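Local coordinates for zinc finger (CCCH type) motif-containing protein (Toxoplasma gondii, PDB 7NH2) that probably reads N6-methyladenosine marks in messenger RNA through its YTH domain, the part present here, as the CPSF4-type subunit of the parasite's polyadenylation machinery, at residues A[17-22]-A[129-134]; A[26-31]-A[154-159]; A[33-38]-A[95-100]. All coordinates share one frame; numbering follows the deposited sequence. Where two conformers were deposited one is given.

Interaction 1 of 3, residues A[17-22]-A[129-134]; sequences FIIKSN and SRDGTE. With OYK (~{N},9-dimethylpurin-6-amine), chain C.
Phe17 and Glu134 pair across the outer edge of the YTH-domain sheet, where strand 12-21 meets the loop leading into the short strand 134-135. The two form an antiparallel non-hydrogen-bonded pair, and just before it Gly132 and Thr133 both face Ile18, a G1 beta bulge. Glu134 lays its aliphatic part over one face of the Phe17 ring: CG sits 4.2 Å from the ring centroid in a CH-pi contact, offset toward the rim. Beyond CG the chain stays extended, carrying the carboxylate past CE2 and CZ of the ring, its plane turned 35° from the ring plane, and OE2 reaches a salt bridge with Arg15. In the plane of that ring, at the edge, lies Gly132 O, 3.6 Å from Phe17 CD2.

The bulge is closed by two bonds to Ile18: Ile18 N gives to Thr133 O at 2.8 Å, and Gly132 N gives to Ile18 O. Within the type II turn, Thr133 OG1 and Thr133 N reach Arg130 O from the same face of its plane.

Lys20 bends at chi2 and chi3, bringing its methylenes against Ser129 O and its ammonium to Ser61; a water also links NZ to Ser129 O. Asp131, with CG anti to the backbone N (chi1 -178°), extends alongside Ile19. Its OD2, bonded to Asn42, comes within 3.3 Å of C03 of the bound methylated purine, while OD1 takes the Lys20 N hydrogen on its anti side at 3.0 Å, 18° out of the carboxylate plane.

Interaction 2 of 3, residues A[26-31]-A[154-159]; sequences NIYTSI and DLLAGT
Tyr28 packs against Leu156 and Thr159, mostly through apolar contacts, with no hydrogen bond passing between the two segments. Leu156 and Tyr28 run past one another pointing opposite ways, Leu156 CD1 pressing on Tyr28 CD1 at 3.4 Å. Thr159 points back at the phenol end and puts its methyl CG2 3.3 Å from Tyr28 OH. Leu155 O adds a polar neighbour, 3.5 Å from Tyr28 CE1. One turn along the helix, Ile31 lies roughly perpendicular to Leu155, and the two CD1 methyls touch at 3.6 Å; Ile27 CG2 lies farther from the same Leu155 methyl.

This is surface packing: the last modelled residues of the chain, well past helix 137-148, fold back over helix 24-33 of the YTH domain. Beneath, Ile27 and Ile31 rest on Trp102 of strand 98-109, and Leu155 touches Gln69 of strand 67-74.

Hydrogen bonds within 154-159 shape two overlapping turns, type I from Asp154 to Ala157 and type II from Leu156 to Thr159, while Leu155 N bonds to Gln105 OE1. Thr159 has OG1 between its backbone N and carbonyl carbon (chi1 62°), which lets the hydroxyl give to Leu156 O at 2.7 Å while CG2 faces the tyrosine.

Interaction 3 of 3, residues A[33-38]-A[95-100]; sequences HGVWAT and GSNFRV. With OYK (~{N},9-dimethylpurin-6-amine), chain C.
Gly34 to Thr38 runs antiparallel to Gly95 to Val100, with Val35 and Arg99 as a non-hydrogen-bonded pair and Trp36 and Phe98 as a hydrogen-bonded one, joined by Trp36 N to Phe98 O and Phe98 N to Trp36 O, both 2.9 Å. At one end Val100 N gives to Gly34 O from well above the carbonyl plane; at the other Gly95 N gives to Thr38 O.

Trp36 and Phe98 lie side by side on one face of the sheet. Phe98 CZ comes to the indole edge, 3.9 Å from Trp36 CD1, with the ring planes at 75°. With CG between the backbone N and the carbonyl carbon (chi1 55°), the phenyl ring lies over the Trp36 carbonyl oxygen. Val100 CG2 fills in against Trp36 CB at 3.7 Å. On the other side of the strands, Val35 CG2 meets Asn97 CB.

The indole also forms one wall of the methyladenine pocket, as in YTH readers: N08 of the ligand lies 3.5 Å above its plane, toward the rim, and gives a weak hydrogen bond to Ala37 O at 2.8 Å. The N6-methyl carbon C09 lies over the six-membered ring, 3.9 Å from Trp36 CH2.

Strand 35-36 is the sheet's outermost strand at this end, directly following helix 24-33, whose Asn26 and Ser30 touch Trp36, while Leu46 of helix 40-52 packs on Phe98 and Ile19 of strand 12-21 meets the indole.

Interactions 1 and 3 are buried and close the two ends of the same mixed sheet, whereas interaction 2 lies on the surface, where the last modelled residues cover helix 24-33. Their chemistry follows: the sheet contacts rely mainly on backbone hydrogen bonds, interrupted by a bulge and joined by one to a carboxylate in interaction 1, and interaction 2 on methyls and a tyrosine ring. Interactions 1 and 3 come together at the ligand, where Asp131 OD2 and Thr38 OG1 share a weak hydrogen bond and Ile19 backs Trp36. Helix 24-33 ties interaction 2 to both: Ser30 OG is hydrogen-bonded to Val35 O (2.7 Å), and Asn26 packs against Ser21.

Interaction 1 of 3, residues A[17-22]-A[129-134]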
# COMPACT_ATOMS: atom_id res chain seq x y z
N PHE A 17 -2.40 1.20 5.85
CA PHE A 17 -2.82 -0.10 5.35
C PHE A 17 -1.69 -0.75 4.57
O PHE A 17 -1.02 -0.09 3.77
CB PHE A 17 -4.04 0.04 4.42
CG PHE A 17 -5.25 0.60 5.11
CD1 PHE A 17 -5.42 1.97 5.25
CD2 PHE A 17 -6.22 -0.25 5.63
CE1 PHE A 17 -6.53 2.49 5.90
CE2 PHE A 17 -7.34 0.26 6.26
CZ PHE A 17 -7.49 1.63 6.41
N ILE A 18 -1.48 -2.05 4.83
CA ILE A 18 -0.58 -2.85 4.01
C ILE A 18 -1.25 -3.15 2.68
O ILE A 18 -2.42 -3.54 2.64
CB ILE A 18 -0.24 -4.17 4.73
CG1 ILE A 18 0.34 -3.90 6.12
CG2 ILE A 18 0.71 -5.01 3.86
CD1 ILE A 18 1.56 -3.02 6.11
N ILE A 19 -0.51 -2.96 1.59
CA ILE A 19 -0.95 -3.35 0.26
C ILE A 19 -0.00 -4.42 -0.25
O ILE A 19 1.22 -4.23 -0.22
CB ILE A 19 -0.94 -2.14 -0.68
CG1 ILE A 19 -2.02 -1.14 -0.24
CG2 ILE A 19 -1.09 -2.59 -2.13
CD1 ILE A 19 -3.44 -1.65 -0.35
N LYS A 20 -0.55 -5.54 -0.68
CA LYS A 20 0.26 -6.58 -1.28
C LYS A 20 0.13 -6.51 -2.79
O LYS A 20 -0.94 -6.24 -3.34
CB LYS A 20 -0.17 -7.97 -0.80
CG LYS A 20 -0.00 -8.20 0.70
CD LYS A 20 1.43 -8.00 1.19
CE LYS A 20 2.35 -9.13 0.72
NZ LYS A 20 3.66 -9.15 1.45
N SER A 21 1.24 -6.76 -3.47
CA SER A 21 1.27 -6.79 -4.93
C SER A 21 1.74 -8.17 -5.36
O SER A 21 2.76 -8.66 -4.86
CB SER A 21 2.25 -5.75 -5.41
OG SER A 21 2.35 -5.80 -6.82
N ASN A 22 1.00 -8.80 -6.27
CA ASN A 22 1.34 -10.15 -6.69
C ASN A 22 2.34 -10.19 -7.84
O ASN A 22 2.97 -11.22 -8.06
CB ASN A 22 0.10 -10.91 -7.16
CG ASN A 22 -1.03 -10.88 -6.16
OD1 ASN A 22 -0.97 -11.51 -5.11
ND2 ASN A 22 -2.09 -10.14 -6.50
N SER A 129 0.97 -10.20 6.83
CA SER A 129 -0.18 -9.35 6.55
C SER A 129 -0.69 -9.57 5.13
O SER A 129 0.08 -9.52 4.17
CB SER A 129 0.19 -7.87 6.69
OG SER A 129 0.68 -7.58 7.99
N ARG A 130 -2.00 -9.81 5.01
CA ARG A 130 -2.61 -9.89 3.70
C ARG A 130 -2.92 -8.49 3.16
O ARG A 130 -2.82 -7.49 3.86
CB ARG A 130 -3.86 -10.77 3.73
CG ARG A 130 -5.04 -10.15 4.46
CD ARG A 130 -5.94 -11.22 5.08
NE ARG A 130 -6.46 -12.14 4.08
CZ ARG A 130 -7.63 -11.99 3.46
NH1 ARG A 130 -8.40 -10.94 3.73
NH2 ARG A 130 -8.03 -12.89 2.57
N ASP A 131 -3.30 -8.45 1.89
CA ASP A 131 -3.62 -7.19 1.23
C ASP A 131 -4.76 -6.47 1.95
O ASP A 131 -5.80 -7.08 2.26
CB ASP A 131 -4.05 -7.52 -0.20
CG ASP A 131 -4.35 -6.29 -1.02
OD1 ASP A 131 -3.49 -5.40 -1.10
OD2 ASP A 131 -5.46 -6.25 -1.61
N GLY A 132 -4.56 -5.18 2.24
CA GLY A 132 -5.55 -4.36 2.91
C GLY A 132 -5.52 -4.39 4.43
O GLY A 132 -6.37 -3.76 5.06
N THR A 133 -4.55 -5.08 5.03
CA THR A 133 -4.49 -5.16 6.49
C THR A 133 -4.15 -3.80 7.08
O THR A 133 -3.15 -3.19 6.72
CB THR A 133 -3.40 -6.16 6.89
OG1 THR A 133 -3.76 -7.48 6.45
CG2 THR A 133 -3.18 -6.17 8.40
N GLU A 134 -4.96 -3.33 8.02
CA GLU A 134 -4.66 -2.08 8.70
C GLU A 134 -3.67 -2.34 9.84
O GLU A 134 -3.71 -3.39 10.47
CB GLU A 134 -5.93 -1.42 9.23
CG GLU A 134 -5.67 0.02 9.71
CD GLU A 134 -6.92 0.84 9.92
OE1 GLU A 134 -8.05 0.34 9.72
OE2 GLU A 134 -6.77 2.02 10.30
N12 OYK C . -4.65 -8.38 -7.97
C01 OYK C . -5.97 -9.40 -5.31
C03 OYK C . -5.56 -6.99 -4.85
C05 OYK C . -4.95 -7.70 -6.83
C06 OYK C . -4.65 -6.36 -6.73
C07 OYK C . -4.05 -5.74 -7.85
C09 OYK C . -3.27 -3.59 -8.96
C11 OYK C . -4.09 -7.77 -9.00
N02 OYK C . -5.51 -8.06 -5.64
N04 OYK C . -5.05 -5.95 -5.49
N08 OYK C . -3.74 -4.34 -7.81
N10 OYK C . -3.80 -6.47 -8.94
O HOH W 1 2.94 -9.35 4.08

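Interaction 2 of 3, residues A[26-31]-A[154-159]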
# COMPACT_ATOMS: atom_id res chain seq x y z
N ASN A 26 2.87 -4.52 -11.31
CA ASN A 26 1.85 -3.69 -10.65
C ASN A 26 2.51 -2.49 -10.00
O ASN A 26 2.03 -1.35 -10.11
CB ASN A 26 1.14 -4.49 -9.55
CG ASN A 26 0.34 -5.66 -10.08
OD1 ASN A 26 0.01 -5.72 -11.25
ND2 ASN A 26 0.01 -6.58 -9.18
N ILE A 27 3.61 -2.72 -9.29
CA ILE A 27 4.31 -1.64 -8.62
C ILE A 27 4.91 -0.67 -9.63
O ILE A 27 4.82 0.55 -9.47
CB ILE A 27 5.35 -2.24 -7.67
CG1 ILE A 27 4.66 -2.79 -6.42
CG2 ILE A 27 6.37 -1.20 -7.27
CD1 ILE A 27 5.58 -3.54 -5.49
N TYR A 28 5.49 -1.20 -10.72
CA TYR A 28 6.09 -0.31 -11.71
C TYR A 28 5.03 0.58 -12.37
O TYR A 28 5.24 1.79 -12.53
CB TYR A 28 6.87 -1.11 -12.76
CG TYR A 28 7.87 -2.09 -12.17
CD1 TYR A 28 8.53 -1.84 -10.97
CD2 TYR A 28 8.17 -3.27 -12.84
CE1 TYR A 28 9.45 -2.74 -10.45
CE2 TYR A 28 9.08 -4.18 -12.32
CZ TYR A 28 9.71 -3.90 -11.13
OH TYR A 28 10.62 -4.81 -10.62
N THR A 29 3.88 -0.01 -12.73
CA THR A 29 2.78 0.78 -13.27
C THR A 29 2.28 1.80 -12.25
O THR A 29 1.99 2.96 -12.59
CB THR A 29 1.65 -0.16 -13.69
OG1 THR A 29 2.09 -0.93 -14.81
CG2 THR A 29 0.40 0.61 -14.09
N SER A 30 2.17 1.38 -10.99
CA SER A 30 1.65 2.28 -9.96
C SER A 30 2.56 3.49 -9.80
O SER A 30 2.08 4.63 -9.68
CB SER A 30 1.53 1.51 -8.64
OG SER A 30 1.10 2.38 -7.61
N ILE A 31 3.87 3.26 -9.80
CA ILE A 31 4.83 4.35 -9.67
C ILE A 31 4.81 5.26 -10.89
O ILE A 31 4.85 6.49 -10.78
CB ILE A 31 6.23 3.76 -9.41
CG1 ILE A 31 6.32 3.18 -7.99
CG2 ILE A 31 7.29 4.81 -9.65
CD1 ILE A 31 7.55 2.33 -7.76
N ASP A 154 15.84 2.87 -6.60
CA ASP A 154 15.33 2.97 -7.96
C ASP A 154 14.68 1.64 -8.32
O ASP A 154 15.30 0.75 -8.92
CB ASP A 154 16.45 3.31 -8.94
CG ASP A 154 15.95 3.54 -10.36
OD1 ASP A 154 14.74 3.43 -10.62
OD2 ASP A 154 16.80 3.85 -11.22
N LEU A 155 13.41 1.49 -7.96
CA LEU A 155 12.73 0.21 -8.17
C LEU A 155 12.67 -0.16 -9.64
O LEU A 155 12.64 -1.36 -9.97
CB LEU A 155 11.33 0.25 -7.56
CG LEU A 155 11.27 0.42 -6.05
CD1 LEU A 155 9.85 0.67 -5.62
CD2 LEU A 155 11.84 -0.81 -5.36
N LEU A 156 12.65 0.82 -10.54
CA LEU A 156 12.52 0.49 -11.96
C LEU A 156 13.84 0.14 -12.62
O LEU A 156 13.84 -0.29 -13.78
CB LEU A 156 11.81 1.61 -12.73
CG LEU A 156 10.27 1.57 -12.69
CD1 LEU A 156 9.81 1.27 -11.31
CD2 LEU A 156 9.63 2.86 -13.17
N ALA A 157 14.96 0.29 -11.91
CA ALA A 157 16.26 -0.02 -12.49
C ALA A 157 16.35 -1.51 -12.81
O ALA A 157 15.99 -2.36 -12.00
CB ALA A 157 17.36 0.35 -11.50
N GLY A 158 16.85 -1.80 -14.01
CA GLY A 158 17.10 -3.18 -14.40
C GLY A 158 15.87 -4.01 -14.65
O GLY A 158 15.96 -5.24 -14.63
N THR A 159 14.72 -3.38 -14.87
CA THR A 159 13.48 -4.10 -15.09
C THR A 159 13.18 -4.19 -16.59
O THR A 159 12.33 -4.97 -17.01
CB THR A 159 12.29 -3.41 -14.38
OG1 THR A 159 12.11 -2.10 -14.90
CG2 THR A 159 12.56 -3.32 -12.88

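Interaction 3 of 3, residues A[33-38]-A[95-100]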
# COMPACT_ATOMS: atom_id res chain seq x y z
N HIS A 33 2.44 5.88 -13.04
CA HIS A 33 1.20 6.57 -13.32
C HIS A 33 0.44 7.05 -12.09
O HIS A 33 -0.65 7.61 -12.25
CB HIS A 33 0.29 5.69 -14.20
CG HIS A 33 0.91 5.33 -15.51
ND1 HIS A 33 0.96 6.21 -16.57
CD2 HIS A 33 1.52 4.20 -15.93
CE1 HIS A 33 1.57 5.64 -17.59
NE2 HIS A 33 1.92 4.41 -17.23
N GLY A 34 0.98 6.86 -10.89
CA GLY A 34 0.32 7.32 -9.68
C GLY A 34 -1.06 6.73 -9.47
O GLY A 34 -2.04 7.46 -9.26
N VAL A 35 -1.17 5.40 -9.51
CA VAL A 35 -2.47 4.75 -9.56
C VAL A 35 -2.38 3.42 -8.82
O VAL A 35 -1.34 2.77 -8.79
CB VAL A 35 -2.90 4.57 -11.03
CG1 VAL A 35 -1.94 3.66 -11.78
CG2 VAL A 35 -4.35 4.05 -11.09
N TRP A 36 -3.51 3.02 -8.23
CA TRP A 36 -3.63 1.69 -7.64
C TRP A 36 -5.07 1.21 -7.80
O TRP A 36 -5.97 1.99 -8.12
CB TRP A 36 -3.20 1.68 -6.15
CG TRP A 36 -2.99 0.27 -5.63
CD1 TRP A 36 -3.71 -0.37 -4.68
CD2 TRP A 36 -2.00 -0.66 -6.09
NE1 TRP A 36 -3.23 -1.66 -4.50
CE2 TRP A 36 -2.18 -1.86 -5.36
CE3 TRP A 36 -0.97 -0.60 -7.04
CZ2 TRP A 36 -1.37 -2.97 -5.55
CZ3 TRP A 36 -0.17 -1.71 -7.23
CH2 TRP A 36 -0.38 -2.88 -6.49
N ALA A 37 -5.26 -0.09 -7.61
CA ALA A 37 -6.59 -0.66 -7.43
C ALA A 37 -6.45 -1.87 -6.53
O ALA A 37 -5.37 -2.46 -6.44
CB ALA A 37 -7.26 -1.05 -8.76
N THR A 38 -7.53 -2.23 -5.84
CA THR A 38 -7.51 -3.35 -4.92
C THR A 38 -8.81 -4.15 -5.09
O THR A 38 -9.66 -3.81 -5.92
CB THR A 38 -7.24 -2.87 -3.48
OG1 THR A 38 -7.08 -3.99 -2.61
CG2 THR A 38 -8.36 -1.96 -2.98
N GLY A 95 -11.76 -3.44 -7.75
CA GLY A 95 -12.48 -2.19 -7.77
C GLY A 95 -11.90 -1.26 -8.82
O GLY A 95 -10.95 -1.59 -9.53
N SER A 96 -12.48 -0.08 -8.92
CA SER A 96 -11.98 0.91 -9.87
C SER A 96 -10.67 1.51 -9.39
O SER A 96 -10.33 1.50 -8.20
CB SER A 96 -13.01 2.01 -10.10
OG SER A 96 -14.15 1.50 -10.77
N ASN A 97 -9.93 2.08 -10.33
CA ASN A 97 -8.62 2.64 -10.03
C ASN A 97 -8.75 3.95 -9.25
O ASN A 97 -9.70 4.71 -9.44
CB ASN A 97 -7.87 2.89 -11.34
CG ASN A 97 -7.64 1.60 -12.10
OD1 ASN A 97 -7.48 0.55 -11.49
ND2 ASN A 97 -7.63 1.66 -13.43
N PHE A 98 -7.77 4.20 -8.37
CA PHE A 98 -7.70 5.47 -7.66
C PHE A 98 -6.28 6.02 -7.71
O PHE A 98 -5.30 5.29 -7.93
CB PHE A 98 -8.22 5.36 -6.23
CG PHE A 98 -7.55 4.29 -5.40
CD1 PHE A 98 -8.06 3.01 -5.35
CD2 PHE A 98 -6.43 4.59 -4.66
CE1 PHE A 98 -7.46 2.04 -4.57
CE2 PHE A 98 -5.82 3.62 -3.88
CZ PHE A 98 -6.33 2.35 -3.83
N ARG A 99 -6.15 7.32 -7.51
CA ARG A 99 -4.83 7.93 -7.53
C ARG A 99 -4.07 7.70 -6.23
O ARG A 99 -4.64 7.72 -5.13
CB ARG A 99 -4.93 9.43 -7.82
CG ARG A 99 -5.47 9.73 -9.20
CD ARG A 99 -5.46 11.22 -9.49
NE ARG A 99 -6.00 11.52 -10.82
CZ ARG A 99 -5.32 11.40 -11.96
NH1 ARG A 99 -4.07 10.98 -11.95
NH2 ARG A 99 -5.91 11.70 -13.11
N VAL A 100 -2.77 7.46 -6.37
CA VAL A 100 -1.85 7.32 -5.24
C VAL A 100 -0.61 8.13 -5.56
O VAL A 100 -0.14 8.15 -6.70
CB VAL A 100 -1.46 5.84 -5.00
CG1 VAL A 100 -0.40 5.72 -3.91
CG2 VAL A 100 -2.69 5.04 -4.63
N12 OYK C . -4.65 -8.38 -7.97
C01 OYK C . -5.97 -9.40 -5.31
C03 OYK C . -5.56 -6.99 -4.85
C05 OYK C . -4.95 -7.70 -6.83
C06 OYK C . -4.65 -6.36 -6.73
C07 OYK C . -4.05 -5.74 -7.85
C09 OYK C . -3.27 -3.59 -8.96
C11 OYK C . -4.09 -7.77 -9.00
N02 OYK C . -5.51 -8.06 -5.64
N04 OYK C . -5.05 -5.95 -5.49
N08 OYK C . -3.74 -4.34 -7.81
N10 OYK C . -3.80 -6.47 -8.94
O HOH W 2 -2.16 10.10 -10.03
O HOH W 3 -9.75 -0.27 -6.13